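PDB 7A0Q: CrtC domain-containing protein from Fusarium vanettenii 77-13-4, which probably hydrates the prenyl side chain of kievitone, an isoflavonoid phytoalexin of bean, and so detoxifies this plant defence compound for the fungus. Local coordinates for residues 25-29 / 70-74; 93-98 / 302-306; 122-126 / 137-142; 145-149 / 185-189. All coordinates share one frame. Residues are numbered along the deposited sequence.

The chain illustrates how all-beta proteins combine sequential and long-range closure. The modelled chain starts at Lys-25, and contact 1 at once closes a 40-residue loop by laying the N-terminal segment against the start of strand 72-81. The next strand, 86-94, pairs with it and leads into contact 2, whose partner lies more than 200 residues on; this ties the N-terminal lipocalin-type sheet to the C-terminal barrel. Contacts 3 and 4 are both nested inside that large loop. They follow one another in series, none crossing, and their strands 136-142 and 145-152 are adjacent in the sheet and joined by the Arg-137 to Asp-148 salt bridge. Tyr-73 packs on Leu-187, linking contacts 1 and 4.

Contact 1: residues 25-29 / 70-74; sequences KFPFK and NEQYV
A glutamine side chain can read a backbone as a neighbouring strand would, and Gln-72 does so here. Residues 25-29 are irregular; Pro-27 (phi/psi -81/53) centres an inverse gamma turn, with Phe-28 N weakly bonded to Phe-26 O at 2.9 Å. Asn-70 is left-handed (72/23) before extended Glu-71 and strand 72-74; the CA 70 to 73 and CA 25 to 28 directions lie 67° apart, with Lys-25 CA 7.6 Å from Gln-72 CA. Gln-72 (m, t) offers both ends of its amide to Phe-26: Phe-26 N donates to Gln-72 OE1 at 2.9 Å, and Gln-72 NE2 donates to Phe-26 O at 2.9 Å. NE2 also bonds Thr-66 OG1. Lys-25 (m, m, t, t) donates through NZ to Asn-70 O at 2.7 Å and to a water, 2.8 Å from NZ, that also accepts from Gln-72 N at 3.3 Å. The Phe-28 ring, chi1 m, brings CD2 to 3.6 Å from Gln-72 NE2 and also meets Tyr-336 edge-to-face; Phe-26 (chi1 m) meets Phe-321 of strand 317-328 likewise, so the segment lies against both N-terminal sheet and C-terminal barrel. A buried amide satisfied largely by main-chain groups thus complements aromatic packing.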
loop_
_atom_site.group_PDB
_atom_site.type_symbol
_atom_site.label_atom_id
_atom_site.label_comp_id
_atom_site.label_asym_id
_atom_site.label_seq_id
_atom_site.Cartn_x
_atom_site.Cartn_y
_atom_site.Cartn_z
ATOM N N LYS A 25 -20.582 1.810 8.464
ATOM C CA LYS A 25 -19.185 1.486 8.745
ATOM C C LYS A 25 -18.648 0.496 7.719
ATOM O O LYS A 25 -19.369 -0.401 7.267
ATOM C CB LYS A 25 -19.027 0.910 10.155
ATOM C CG LYS A 25 -19.595 1.785 11.273
ATOM C CD LYS A 25 -18.732 3.011 11.526
ATOM C CE LYS A 25 -19.377 3.948 12.532
ATOM N NZ LYS A 25 -18.438 5.018 12.938
ATOM N N PHE A 26 -17.378 0.656 7.351
ATOM C CA PHE A 26 -16.804 -0.298 6.411
ATOM C C PHE A 26 -16.509 -1.612 7.124
ATOM O O PHE A 26 -16.134 -1.605 8.298
ATOM C CB PHE A 26 -15.523 0.252 5.797
ATOM C CG PHE A 26 -15.752 1.377 4.858
ATOM C CD1 PHE A 26 -16.079 1.128 3.536
ATOM C CD2 PHE A 26 -15.666 2.691 5.296
ATOM C CE1 PHE A 26 -16.305 2.166 2.660
ATOM C CE2 PHE A 26 -15.893 3.737 4.424
ATOM C CZ PHE A 26 -16.217 3.472 3.104
ATOM N N PRO A 27 -16.667 -2.757 6.439
ATOM C CA PRO A 27 -16.492 -4.069 7.073
ATOM C C PRO A 27 -15.029 -4.507 7.192
ATOM O O PRO A 27 -14.658 -5.614 6.791
ATOM C CB PRO A 27 -17.295 -4.996 6.156
ATOM C CG PRO A 27 -17.175 -4.368 4.808
ATOM C CD PRO A 27 -17.094 -2.874 5.032
ATOM N N PHE A 28 -14.195 -3.640 7.779
ATOM C CA PHE A 28 -12.804 -3.999 8.045
ATOM C C PHE A 28 -12.738 -5.201 8.979
ATOM O O PHE A 28 -13.406 -5.231 10.018
ATOM C CB PHE A 28 -12.049 -2.830 8.684
ATOM C CG PHE A 28 -12.060 -1.554 7.885
ATOM C CD1 PHE A 28 -12.202 -1.555 6.501
ATOM C CD2 PHE A 28 -11.891 -0.339 8.538
ATOM C CE1 PHE A 28 -12.186 -0.357 5.787
ATOM C CE2 PHE A 28 -11.884 0.855 7.834
ATOM C CZ PHE A 28 -12.030 0.852 6.458
ATOM N N LYS A 29 -11.908 -6.186 8.621
ATOM C CA LYS A 29 -11.681 -7.334 9.490
ATOM C C LYS A 29 -10.457 -8.093 8.999
ATOM O O LYS A 29 -10.158 -8.067 7.798
ATOM C CB LYS A 29 -12.910 -8.256 9.529
ATOM C CG LYS A 29 -13.316 -8.815 8.184
ATOM C CD LYS A 29 -14.641 -9.583 8.271
ATOM C CE LYS A 29 -15.803 -8.648 8.599
ATOM N NZ LYS A 29 -17.146 -9.303 8.506
ATOM N N ASN A 70 -15.571 2.793 18.110
ATOM C CA ASN A 70 -16.342 2.690 16.867
ATOM C C ASN A 70 -16.031 3.785 15.850
ATOM O O ASN A 70 -16.861 4.067 14.976
ATOM C CB ASN A 70 -17.853 2.659 17.143
ATOM C CG ASN A 70 -18.633 1.963 16.045
ATOM O OD1 ASN A 70 -18.159 1.003 15.438
ATOM N ND2 ASN A 70 -19.843 2.446 15.789
ATOM N N GLU A 71 -14.854 4.403 15.917
ATOM C CA GLU A 71 -14.415 5.327 14.879
ATOM C C GLU A 71 -13.551 4.587 13.863
ATOM O O GLU A 71 -12.840 3.642 14.210
ATOM C CB GLU A 71 -13.609 6.487 15.461
ATOM C CG GLU A 71 -14.290 7.261 16.579
ATOM C CD GLU A 71 -13.389 8.356 17.111
ATOM O OE1 GLU A 71 -12.958 9.212 16.313
ATOM O OE2 GLU A 71 -13.099 8.356 18.324
ATOM N N GLN A 72 -13.596 5.035 12.614
ATOM C CA GLN A 72 -12.810 4.397 11.566
ATOM C C GLN A 72 -11.784 5.356 10.975
ATOM O O GLN A 72 -12.065 6.538 10.741
ATOM C CB GLN A 72 -13.708 3.827 10.474
ATOM C CG GLN A 72 -14.518 2.644 10.985
ATOM C CD GLN A 72 -15.169 1.855 9.886
ATOM O OE1 GLN A 72 -15.726 2.417 8.945
ATOM N NE2 GLN A 72 -15.110 0.536 10.000
ATOM N N TYR A 73 -10.589 4.819 10.725
ATOM C CA TYR A 73 -9.472 5.586 10.199
ATOM C C TYR A 73 -8.738 4.731 9.184
ATOM O O TYR A 73 -8.800 3.502 9.225
ATOM C CB TYR A 73 -8.487 6.005 11.299
ATOM C CG TYR A 73 -9.086 6.928 12.336
ATOM C CD1 TYR A 73 -9.790 6.416 13.415
ATOM C CD2 TYR A 73 -8.944 8.311 12.231
ATOM C CE1 TYR A 73 -10.346 7.259 14.366
ATOM C CE2 TYR A 73 -9.501 9.162 13.182
ATOM C CZ TYR A 73 -10.199 8.625 14.244
ATOM O OH TYR A 73 -10.755 9.449 15.203
ATOM N N VAL A 74 -8.035 5.393 8.272
ATOM C CA VAL A 74 -7.041 4.737 7.426
ATOM C C VAL A 74 -5.701 5.382 7.753
ATOM O O VAL A 74 -5.566 6.611 7.694
ATOM C CB VAL A 74 -7.384 4.849 5.932
ATOM C CG1 VAL A 74 -6.239 4.312 5.085
ATOM C CG2 VAL A 74 -8.669 4.084 5.626
HETATM O O HOH W 1 -16.385 6.241 11.430
#

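Contact 2: residues 93-98 / 302-306; sequences LNLETN and YTEDQ
Residues 93-98 leave the end of strand 86-94 and turn toward strand 100-107. Leu-93 and Asn-94 are extended, 95-97 have helical angles, and Asn-98 is left-handed (69/9); Asn-98 N bonds Asn-94 O at 2.8 Å. Asn-94 OD1 accepts from Glu-96 N at 2.7 Å and Thr-97 N at 3.1 Å, an Asx turn and Asx motif. Opposite, Tyr-302 and Glu-304 have helical angles around the extended Thr-303 (-151/160), an irregularity in strand 295-308. Nearest CA pairs are Asn-98 with Thr-303, 6.6 Å, and Leu-93 with Gln-306, 8.1 Å.

Tyr-302, chi1 t, spans the gap and donates from OH to Leu-95 O at 2.6 Å. Leu-95 (m, t) sets CD2 over the ring face, 4.3 Å from the Tyr-302 centroid, a CH-pi contact. Asn-98 (chi1 m) brings OD1 to 3.4 Å from Tyr-302 CE2 and ND2 to 3.5 Å from Thr-303 OG1. Leu-93 (t, p) places CD1 3.9 Å from Thr-303 CG2 and CD2 3.3 Å from Gln-306 OE1, an oxygen bonded to Phe-321 N. One water donates to Asp-305 O at 2.8 Å and weakly to Asn-98 O at 3.4 Å.

This is an interface between two calycin-type domains: Phe-321 of strand 317-328 meets the Tyr-302 ring edge-to-face and touches Leu-93 and Leu-95, while Gln-72 of strand 72-81 bonds the Leu-95 backbone.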
loop_
_atom_site.group_PDB
_atom_site.type_symbol
_atom_site.label_atom_id
_atom_site.label_comp_id
_atom_site.label_asym_id
_atom_site.label_seq_id
_atom_site.Cartn_x
_atom_site.Cartn_y
_atom_site.Cartn_z
ATOM N N LEU A 93 -6.391 9.391 8.177
ATOM C CA LEU A 93 -7.635 9.876 7.592
ATOM C C LEU A 93 -8.778 9.427 8.486
ATOM O O LEU A 93 -8.932 8.229 8.740
ATOM C CB LEU A 93 -7.833 9.344 6.166
ATOM C CG LEU A 93 -9.148 9.725 5.473
ATOM C CD1 LEU A 93 -9.203 11.227 5.193
ATOM C CD2 LEU A 93 -9.362 8.914 4.196
ATOM N N ASN A 94 -9.561 10.388 8.974
ATOM C CA ASN A 94 -10.776 10.102 9.726
ATOM C C ASN A 94 -11.920 9.887 8.738
ATOM O O ASN A 94 -12.284 10.806 7.998
ATOM C CB ASN A 94 -11.082 11.257 10.682
ATOM C CG ASN A 94 -12.314 11.004 11.551
ATOM O OD1 ASN A 94 -13.331 10.506 11.079
ATOM N ND2 ASN A 94 -12.225 11.373 12.823
ATOM N N LEU A 95 -12.498 8.684 8.731
ATOM C CA LEU A 95 -13.501 8.367 7.724
ATOM C C LEU A 95 -14.849 9.019 8.005
ATOM O O LEU A 95 -15.681 9.096 7.095
ATOM C CB LEU A 95 -13.671 6.854 7.601
ATOM C CG LEU A 95 -12.431 6.103 7.101
ATOM C CD1 LEU A 95 -12.772 4.643 6.809
ATOM C CD2 LEU A 95 -11.846 6.777 5.864
ATOM N N GLU A 96 -15.073 9.493 9.232
ATOM C CA GLU A 96 -16.321 10.191 9.529
ATOM C C GLU A 96 -16.269 11.647 9.086
ATOM O O GLU A 96 -17.232 12.159 8.503
ATOM C CB GLU A 96 -16.625 10.114 11.025
ATOM C CG GLU A 96 -17.929 10.809 11.420
ATOM C CD GLU A 96 -17.920 11.306 12.859
ATOM O OE1 GLU A 96 -18.734 12.200 13.181
ATOM O OE2 GLU A 96 -17.099 10.811 13.664
ATOM N N THR A 97 -15.160 12.333 9.354
ATOM C CA THR A 97 -15.072 13.775 9.176
ATOM C C THR A 97 -14.214 14.203 7.997
ATOM O O THR A 97 -14.218 15.393 7.656
ATOM C CB THR A 97 -14.500 14.423 10.442
ATOM O OG1 THR A 97 -13.123 14.036 10.579
ATOM C CG2 THR A 97 -15.274 13.968 11.664
ATOM N N ASN A 98 -13.475 13.277 7.384
ATOM C CA ASN A 98 -12.474 13.518 6.343
ATOM C C ASN A 98 -11.236 14.243 6.857
ATOM O O ASN A 98 -10.390 14.642 6.045
ATOM C CB ASN A 98 -13.035 14.294 5.143
ATOM C CG ASN A 98 -14.071 13.505 4.369
ATOM O OD1 ASN A 98 -14.114 12.275 4.433
ATOM N ND2 ASN A 98 -14.918 14.212 3.633
ATOM N N TYR A 302 -12.034 8.893 -1.708
ATOM C CA TYR A 302 -12.976 9.162 -0.620
ATOM C C TYR A 302 -13.080 10.654 -0.317
ATOM O O TYR A 302 -14.165 11.156 0.007
ATOM C CB TYR A 302 -12.529 8.398 0.622
ATOM C CG TYR A 302 -13.544 8.288 1.738
ATOM C CD1 TYR A 302 -14.579 7.359 1.676
ATOM C CD2 TYR A 302 -13.441 9.081 2.872
ATOM C CE1 TYR A 302 -15.497 7.241 2.710
ATOM C CE2 TYR A 302 -14.347 8.970 3.904
ATOM C CZ TYR A 302 -15.373 8.050 3.814
ATOM O OH TYR A 302 -16.275 7.931 4.847
ATOM N N THR A 303 -11.961 11.367 -0.387
ATOM C CA THR A 303 -11.924 12.804 -0.173
ATOM C C THR A 303 -10.767 13.369 -0.986
ATOM O O THR A 303 -9.848 12.643 -1.375
ATOM C CB THR A 303 -11.794 13.149 1.316
ATOM O OG1 THR A 303 -12.096 14.535 1.511
ATOM C CG2 THR A 303 -10.381 12.865 1.827
ATOM N N GLU A 304 -10.830 14.676 -1.257
ATOM C CA GLU A 304 -9.949 15.278 -2.257
ATOM C C GLU A 304 -8.487 15.250 -1.820
ATOM O O GLU A 304 -7.621 14.743 -2.542
ATOM C CB GLU A 304 -10.382 16.718 -2.557
ATOM C CG GLU A 304 -11.704 16.856 -3.297
ATOM C CD GLU A 304 -12.911 16.667 -2.389
ATOM O OE1 GLU A 304 -12.729 16.596 -1.156
ATOM O OE2 GLU A 304 -14.043 16.594 -2.911
ATOM N N ASP A 305 -8.185 15.821 -0.656
ATOM C CA ASP A 305 -6.806 15.967 -0.190
ATOM C C ASP A 305 -6.387 14.697 0.546
ATOM O O ASP A 305 -6.790 14.460 1.687
ATOM C CB ASP A 305 -6.673 17.197 0.702
ATOM C CG ASP A 305 -5.261 17.383 1.250
ATOM O OD1 ASP A 305 -4.324 16.685 0.798
ATOM O OD2 ASP A 305 -5.088 18.244 2.141
ATOM N N GLN A 306 -5.568 13.878 -0.114
ATOM C CA GLN A 306 -4.902 12.733 0.516
ATOM C C GLN A 306 -3.478 12.621 -0.017
ATOM O O GLN A 306 -3.002 11.542 -0.378
ATOM C CB GLN A 306 -5.673 11.433 0.287
ATOM C CG GLN A 306 -7.136 11.480 0.714
ATOM C CD GLN A 306 -7.806 10.125 0.653
ATOM O OE1 GLN A 306 -7.539 9.255 1.475
ATOM N NE2 GLN A 306 -8.671 9.931 -0.341
HETATM O O HOH W 2 -8.624 15.771 3.386
#

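Contact 3: residues 122-126 / 137-142; sequences NNGIK and RSYSNH
Two asparagines extend the polar pairing of a beta hairpin made by strands 123-127 and 136-142. Asn-141 N donates to Asn-123 OD1 at 2.7 Å, and Asn-141 ND2 to Asn-122 O at 2.8 Å, so side chains carry the pairing on where regular backbone bonding ends. Farther in, antiparallel hydrogen-bonded pairs follow: Gly-124 N to Tyr-139 O at 3.0 Å with Tyr-139 N to Gly-124 O at 2.9 Å, then Lys-126 N to Arg-137 O at 2.9 Å with Arg-137 N to Lys-126 O at 2.8 Å. Between them Ile-125 and Ser-138 form a non-hydrogen-bonded pair, CA to CA 4.5 Å. The segment axes run at 170°, 4.8 Å apart at closest. Arg-137 (chi1 t) spends its charge elsewhere, on Asp-148 and Glu-128.

Tyr-139, chi1 p, lays its ring over Gly-124 on the neighbouring strand, whose CA lies 4.1 Å from the ring centroid in a CH-pi contact; a CB at this glycine (171/-163) would crowd Tyr-139 OH and the carbonyl O of Asn-123. The same tyrosine touches Ser-119, a magnesium ligand on strand 117-120. On the opposite face Ile-125 packs on Phe-88, and Ser-138 bonds Tyr-151. At the open end one water lies 3.3 Å from Asn-123 ND2 and 2.5 Å from His-142 ND1.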
loop_
_atom_site.group_PDB
_atom_site.type_symbol
_atom_site.label_atom_id
_atom_site.label_comp_id
_atom_site.label_asym_id
_atom_site.label_seq_id
_atom_site.Cartn_x
_atom_site.Cartn_y
_atom_site.Cartn_z
ATOM N N ASN A 122 12.041 9.266 15.624
ATOM C CA ASN A 122 11.233 8.327 16.406
ATOM C C ASN A 122 10.019 7.840 15.632
ATOM O O ASN A 122 8.918 7.738 16.173
ATOM C CB ASN A 122 10.811 8.977 17.721
ATOM C CG ASN A 122 10.514 7.958 18.811
ATOM O OD1 ASN A 122 10.781 6.760 18.658
ATOM N ND2 ASN A 122 9.955 8.430 19.920
ATOM N N ASN A 123 10.203 7.554 14.343
ATOM C CA ASN A 123 9.154 7.110 13.441
ATOM C C ASN A 123 9.747 6.017 12.572
ATOM O O ASN A 123 10.890 6.141 12.137
ATOM C CB ASN A 123 8.660 8.248 12.533
ATOM C CG ASN A 123 8.571 9.582 13.248
ATOM O OD1 ASN A 123 7.634 9.826 13.997
ATOM N ND2 ASN A 123 9.537 10.463 12.996
ATOM N N GLY A 124 8.994 4.956 12.306
ATOM C CA GLY A 124 9.527 3.946 11.409
ATOM C C GLY A 124 8.681 2.683 11.353
ATOM O O GLY A 124 7.500 2.676 11.724
ATOM N N ILE A 125 9.310 1.626 10.832
ATOM C CA ILE A 125 8.712 0.299 10.710
ATOM C C ILE A 125 9.734 -0.703 11.219
ATOM O O ILE A 125 10.920 -0.614 10.882
ATOM C CB ILE A 125 8.292 -0.009 9.257
ATOM C CG1 ILE A 125 7.162 0.938 8.818
ATOM C CG2 ILE A 125 7.863 -1.472 9.113
ATOM C CD1 ILE A 125 6.836 0.875 7.327
ATOM N N LYS A 126 9.306 -1.619 12.079
ATOM C CA LYS A 126 10.266 -2.586 12.583
ATOM C C LYS A 126 9.589 -3.925 12.809
ATOM O O LYS A 126 8.383 -4.003 13.060
ATOM C CB LYS A 126 10.920 -2.106 13.888
ATOM C CG LYS A 126 9.953 -1.944 15.044
ATOM C CD LYS A 126 10.652 -1.381 16.302
ATOM C CE LYS A 126 11.733 -2.325 16.819
ATOM N NZ LYS A 126 12.222 -1.925 18.184
ATOM N N ARG A 137 5.614 -3.707 13.265
ATOM C CA ARG A 137 5.168 -2.479 13.914
ATOM C C ARG A 137 5.404 -1.288 13.001
ATOM O O ARG A 137 6.525 -1.091 12.521
ATOM C CB ARG A 137 5.891 -2.262 15.250
ATOM C CG ARG A 137 5.414 -1.020 16.023
ATOM C CD ARG A 137 6.279 -0.739 17.276
ATOM N NE ARG A 137 6.347 -1.898 18.160
ATOM C CZ ARG A 137 5.445 -2.185 19.100
ATOM N NH1 ARG A 137 4.398 -1.393 19.283
ATOM N NH2 ARG A 137 5.586 -3.269 19.849
ATOM N N SER A 138 4.349 -0.502 12.765
ATOM C CA SER A 138 4.438 0.807 12.117
ATOM C C SER A 138 4.134 1.869 13.163
ATOM O O SER A 138 3.064 1.841 13.774
ATOM C CB SER A 138 3.461 0.934 10.942
ATOM O OG SER A 138 3.801 0.045 9.893
ATOM N N TYR A 139 5.054 2.808 13.365
ATOM C CA TYR A 139 4.873 3.771 14.446
ATOM C C TYR A 139 5.318 5.163 14.018
ATOM O O TYR A 139 6.196 5.334 13.166
ATOM C CB TYR A 139 5.623 3.334 15.714
ATOM C CG TYR A 139 7.120 3.312 15.547
ATOM C CD1 TYR A 139 7.751 2.225 14.947
ATOM C CD2 TYR A 139 7.904 4.384 15.962
ATOM C CE1 TYR A 139 9.123 2.199 14.773
ATOM C CE2 TYR A 139 9.287 4.366 15.799
ATOM C CZ TYR A 139 9.885 3.267 15.210
ATOM O OH TYR A 139 11.250 3.230 15.026
ATOM N N SER A 140 4.682 6.163 14.625
ATOM C CA SER A 140 4.911 7.558 14.294
ATOM C C SER A 140 4.728 8.379 15.560
ATOM O O SER A 140 3.811 8.114 16.351
ATOM C CB SER A 140 3.944 8.033 13.195
ATOM O OG SER A 140 4.146 9.405 12.891
ATOM N N ASN A 141 5.619 9.371 15.749
ATOM C CA ASN A 141 5.599 10.266 16.912
ATOM C C ASN A 141 5.880 11.668 16.391
ATOM O O ASN A 141 6.924 12.269 16.652
ATOM C CB ASN A 141 6.609 9.839 17.968
ATOM C CG ASN A 141 6.256 8.514 18.583
ATOM O OD1 ASN A 141 5.333 8.422 19.397
ATOM N ND2 ASN A 141 6.972 7.471 18.192
ATOM N N HIS A 142 4.932 12.158 15.608
ATOM C CA HIS A 142 4.980 13.449 14.955
ATOM C C HIS A 142 3.726 14.202 15.358
ATOM O O HIS A 142 2.670 13.598 15.568
ATOM C CB HIS A 142 5.046 13.264 13.437
ATOM C CG HIS A 142 5.414 14.495 12.673
ATOM N ND1 HIS A 142 6.714 14.788 12.319
ATOM C CD2 HIS A 142 4.648 15.483 12.152
ATOM C CE1 HIS A 142 6.735 15.918 11.634
ATOM N NE2 HIS A 142 5.496 16.361 11.519
HETATM O O HOH W 3 9.010 12.840 15.196
HETATM O O HOH W 4 8.846 13.667 13.132
#

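Contact 4: residues 145-149 / 185-189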
loop_
_atom_site.group_PDB
_atom_site.type_symbol
_atom_site.label_atom_id
_atom_site.label_comp_id
_atom_site.label_asym_id
_atom_site.label_seq_id
_atom_site.Cartn_x
_atom_site.Cartn_y
_atom_site.Cartn_z
ATOM N N VAL A 145 0.387 13.434 13.730
ATOM C CA VAL A 145 0.436 12.080 13.171
ATOM C C VAL A 145 1.177 11.178 14.153
ATOM O O VAL A 145 2.394 10.991 14.060
ATOM C CB VAL A 145 1.098 12.047 11.780
ATOM C CG1 VAL A 145 1.081 10.620 11.215
ATOM C CG2 VAL A 145 0.396 12.976 10.825
ATOM N N THR A 146 0.452 10.627 15.119
ATOM C CA THR A 146 1.047 9.810 16.164
ATOM C C THR A 146 0.257 8.515 16.280
ATOM O O THR A 146 -0.968 8.545 16.419
ATOM C CB THR A 146 1.062 10.558 17.508
ATOM O OG1 THR A 146 2.005 11.636 17.439
ATOM C CG2 THR A 146 1.474 9.623 18.637
ATOM N N PHE A 147 0.947 7.385 16.178
ATOM C CA PHE A 147 0.280 6.091 16.254
ATOM C C PHE A 147 1.332 5.035 16.544
ATOM O O PHE A 147 2.535 5.276 16.433
ATOM C CB PHE A 147 -0.512 5.765 14.971
ATOM C CG PHE A 147 0.309 5.810 13.700
ATOM C CD1 PHE A 147 1.138 4.745 13.347
ATOM C CD2 PHE A 147 0.224 6.904 12.845
ATOM C CE1 PHE A 147 1.890 4.791 12.170
ATOM C CE2 PHE A 147 0.962 6.946 11.646
ATOM C CZ PHE A 147 1.787 5.882 11.320
ATOM N N ASP A 148 0.862 3.857 16.934
ATOM C CA ASP A 148 1.757 2.747 17.265
ATOM C C ASP A 148 0.961 1.477 16.976
ATOM O O ASP A 148 0.167 1.025 17.803
ATOM C CB ASP A 148 2.222 2.832 18.713
ATOM C CG ASP A 148 3.299 1.819 19.057
ATOM O OD1 ASP A 148 3.618 0.953 18.219
ATOM O OD2 ASP A 148 3.820 1.882 20.193
ATOM N N ILE A 149 1.155 0.936 15.777
ATOM C CA ILE A 149 0.301 -0.105 15.220
ATOM C C ILE A 149 1.135 -1.361 15.029
ATOM O O ILE A 149 2.189 -1.312 14.385
ATOM C CB ILE A 149 -0.302 0.340 13.875
ATOM C CG1 ILE A 149 -1.086 1.642 14.056
ATOM C CG2 ILE A 149 -1.157 -0.761 13.308
ATOM C CD1 ILE A 149 -1.596 2.259 12.747
ATOM N N GLY A 185 -3.046 -2.101 18.599
ATOM C CA GLY A 185 -2.286 -0.925 18.965
ATOM C C GLY A 185 -3.179 0.292 19.130
ATOM O O GLY A 185 -4.341 0.187 19.535
ATOM N N SER A 186 -2.624 1.455 18.790
ATOM C CA SER A 186 -3.342 2.692 19.037
ATOM C C SER A 186 -2.990 3.752 18.005
ATOM O O SER A 186 -1.968 3.675 17.314
ATOM C CB SER A 186 -3.041 3.229 20.444
ATOM O OG SER A 186 -1.715 3.723 20.512
ATOM N N LEU A 187 -3.864 4.749 17.906
ATOM C CA LEU A 187 -3.541 5.994 17.230
ATOM C C LEU A 187 -4.045 7.123 18.112
ATOM O O LEU A 187 -5.068 6.986 18.790
ATOM C CB LEU A 187 -4.149 6.084 15.822
ATOM C CG LEU A 187 -5.649 6.307 15.627
ATOM C CD1 LEU A 187 -5.920 6.899 14.259
ATOM C CD2 LEU A 187 -6.401 4.996 15.789
ATOM N N THR A 188 -3.305 8.216 18.135
ATOM C CA THR A 188 -3.625 9.333 19.012
ATOM C C THR A 188 -4.220 10.447 18.161
ATOM O O THR A 188 -3.578 10.921 17.215
ATOM C CB THR A 188 -2.385 9.815 19.759
ATOM O OG1 THR A 188 -1.894 8.757 20.589
ATOM C CG2 THR A 188 -2.735 11.007 20.643
ATOM N N VAL A 189 -5.447 10.851 18.483
ATOM C CA VAL A 189 -6.154 11.883 17.729
ATOM C C VAL A 189 -6.645 12.936 18.711
ATOM O O VAL A 189 -7.412 12.624 19.630
ATOM C CB VAL A 189 -7.324 11.311 16.910
ATOM C CG1 VAL A 189 -6.800 10.528 15.719
ATOM C CG2 VAL A 189 -8.199 10.430 17.762
HETATM O O HOH W 5 -2.468 10.536 14.689
#
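Thr-146, Ser-186 and Thr-188 have the most surface covered here, and together they show how an antiparallel pair can be regular at one end and hydrated at the other. Ser-186 marks the regular end: Asp-148 N donates to Ser-186 O at 2.9 Å, and Ser-186 N to Asp-148 O at 3.0 Å. Toward the other end, Thr-188 N donates to Thr-146 O at 2.9 Å, but a water enters the next position, accepting from Thr-146 N at 3.0 Å and donating to Thr-188 O at 2.8 Å. The three residues share a face with Asp-148, where Thr-146 CG2 lies 4.0 Å from Thr-188 OG1. The polar ends look elsewhere: Thr-146 OG1 bonds His-142 O, and Asp-148 forms a salt bridge with Arg-137 on strand 136-142.

The opposite face is apolar. Phe-147 and Leu-187 form a close non-hydrogen-bonded pair, CA to CA 3.9 Å and CB to CB 3.7 Å; they then pack on Val-75 and Tyr-73, respectively, of strand 72-81. Gly-185 CA approaches Asp-148 O to 3.3 Å, a CA-H...O contact; a CB there would strike that same oxygen. Segments 145-149 and 185-189 have axes 175° apart in direction and 4.6 Å at closest; polar outside and apolar within, the longer strands 145-152 and 171-189 display the two-faced antiparallel sheet typical of the calycin-type, lipocalin-like fold.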